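Local coordinates for Beta2-bungarotoxin (Bungarus multicinctus, PDB 1BUN), which acts as a presynaptic neurotoxin, in which this Kunitz-type chain is disulfide-linked to a phospholipase A2 chain and probably directs it to neuronal targets, at residues L52-C55 with E56-Y60. Numbering follows the deposited sequence.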
loop_
_atom_site.group_PDB
_atom_site.type_symbol
_atom_site.label_atom_id
_atom_site.label_comp_id
_atom_site.label_asym_id
_atom_site.label_seq_id
_atom_site.Cartn_x
_atom_site.Cartn_y
_atom_site.Cartn_z
ATOM N N LEU B 52 -2.978 -8.764 -10.882
ATOM C CA LEU B 52 -1.777 -7.937 -10.781
ATOM C C LEU B 52 -1.799 -6.818 -11.853
ATOM O O LEU B 52 -1.451 -5.644 -11.600
ATOM C CB LEU B 52 -0.547 -8.830 -10.984
ATOM C CG LEU B 52 0.784 -8.094 -10.883
ATOM C CD1 LEU B 52 0.945 -7.567 -9.463
ATOM C CD2 LEU B 52 1.961 -8.975 -11.298
ATOM N N CYS B 53 -2.210 -7.199 -13.056
ATOM C CA CYS B 53 -2.293 -6.273 -14.167
ATOM C C CYS B 53 -3.357 -5.195 -13.940
ATOM O O CYS B 53 -3.084 -4.021 -14.189
ATOM C CB CYS B 53 -2.573 -7.024 -15.468
ATOM S SG CYS B 53 -2.850 -5.917 -16.869
ATOM N N ARG B 54 -4.548 -5.557 -13.459
ATOM C CA ARG B 54 -5.578 -4.540 -13.239
ATOM C C ARG B 54 -5.014 -3.600 -12.201
ATOM O O ARG B 54 -4.898 -2.393 -12.410
ATOM C CB ARG B 54 -6.859 -5.143 -12.691
ATOM C CG ARG B 54 -7.257 -6.446 -13.300
ATOM C CD ARG B 54 -8.706 -6.688 -13.083
ATOM N NE ARG B 54 -9.506 -5.866 -13.981
ATOM C CZ ARG B 54 -9.904 -6.264 -15.192
ATOM N NH1 ARG B 54 -9.566 -7.485 -15.644
ATOM N NH2 ARG B 54 -10.640 -5.442 -15.951
ATOM N N CYS B 55 -4.549 -4.210 -11.119
ATOM C CA CYS B 55 -3.953 -3.506 -9.999
ATOM C C CYS B 55 -2.996 -2.415 -10.435
ATOM O O CYS B 55 -3.053 -1.298 -9.927
ATOM C CB CYS B 55 -3.184 -4.494 -9.140
ATOM S SG CYS B 55 -2.688 -3.804 -7.543
ATOM N N GLU B 56 -2.126 -2.756 -11.382
ATOM C CA GLU B 56 -1.104 -1.847 -11.871
ATOM C C GLU B 56 -1.534 -0.879 -12.949
ATOM O O GLU B 56 -0.941 0.200 -13.070
ATOM C CB GLU B 56 0.089 -2.642 -12.421
ATOM C CG GLU B 56 0.916 -3.394 -11.425
ATOM C CD GLU B 56 2.082 -2.586 -10.915
ATOM O OE1 GLU B 56 1.880 -1.437 -10.477
ATOM O OE2 GLU B 56 3.209 -3.108 -10.925
ATOM N N CYS B 57 -2.564 -1.245 -13.709
ATOM C CA CYS B 57 -2.987 -0.439 -14.849
ATOM C C CYS B 57 -4.396 0.067 -14.979
ATOM O O CYS B 57 -4.648 0.935 -15.823
ATOM C CB CYS B 57 -2.693 -1.189 -16.148
ATOM S SG CYS B 57 -0.981 -1.694 -16.349
ATOM N N LEU B 58 -5.332 -0.508 -14.247
ATOM C CA LEU B 58 -6.702 -0.050 -14.387
ATOM C C LEU B 58 -6.814 1.453 -14.129
ATOM O O LEU B 58 -6.247 1.981 -13.176
ATOM C CB LEU B 58 -7.660 -0.880 -13.524
ATOM C CG LEU B 58 -8.828 -1.538 -14.283
ATOM C CD1 LEU B 58 -8.401 -2.056 -15.626
ATOM C CD2 LEU B 58 -9.400 -2.668 -13.461
ATOM N N GLU B 59 -7.414 2.143 -15.095
ATOM C CA GLU B 59 -7.607 3.589 -15.041
ATOM C C GLU B 59 -8.823 3.953 -14.200
ATOM O O GLU B 59 -9.942 3.548 -14.510
ATOM C CB GLU B 59 -7.790 4.134 -16.455
ATOM C CG GLU B 59 -6.665 3.768 -17.409
ATOM C CD GLU B 59 -6.946 4.217 -18.830
ATOM O OE1 GLU B 59 -7.320 5.398 -19.004
ATOM O OE2 GLU B 59 -6.825 3.386 -19.765
ATOM N N TYR B 60 -8.602 4.711 -13.136
ATOM C CA TYR B 60 -9.689 5.120 -12.261
ATOM C C TYR B 60 -10.451 6.322 -12.816
ATOM O O TYR B 60 -10.410 7.417 -12.248
ATOM C CB TYR B 60 -9.164 5.398 -10.844
ATOM C CG TYR B 60 -8.831 4.141 -10.056
ATOM C CD1 TYR B 60 -9.704 3.063 -10.039
ATOM C CD2 TYR B 60 -7.660 4.043 -9.314
ATOM C CE1 TYR B 60 -9.427 1.924 -9.304
ATOM C CE2 TYR B 60 -7.376 2.904 -8.575
ATOM C CZ TYR B 60 -8.269 1.848 -8.576
ATOM O OH TYR B 60 -8.014 0.712 -7.841
#
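Arg54 O takes two amide hydrogens where the C-terminal helix gives out. Leu58 N reaches Arg54 O at 2.7 Å with a nearly straight N-H (172°), in the carbonyl plane and on a lone pair; Cys57 N, 2.9 Å from Arg54 O, comes from above that plane and makes the more bent bond. Just before it the i to i+4 pattern still holds: Glu56 N bonds to Leu52 O (3.0 Å) and Cys57 N to Cys53 O (2.9 Å), so the hydrogen of Cys57 N is shared between Cys53 O and Arg54 O. The side chains of Arg54 and Leu58 run side by side, pointing the same way. With CG beside its own backbone N (chi1 -41°) and a bend at chi3, the arginine brings NE to 3.2 Å from Leu58 CD2, a methyl at the guanidinium edge rather than over its face. Arg54 NH1 forms a salt bridge with Asp50, and Cys57 O accepts a hydrogen bond from Arg3. Cys53 and Cys57 are disulfide-bonded to Cys32 and Cys7 respectively, and Cys55 to the other protein chain. This short terminal helix, bound by disulfides to the N-terminal segment and to strand 31-37, is characteristic of the Kunitz/BPTI fold.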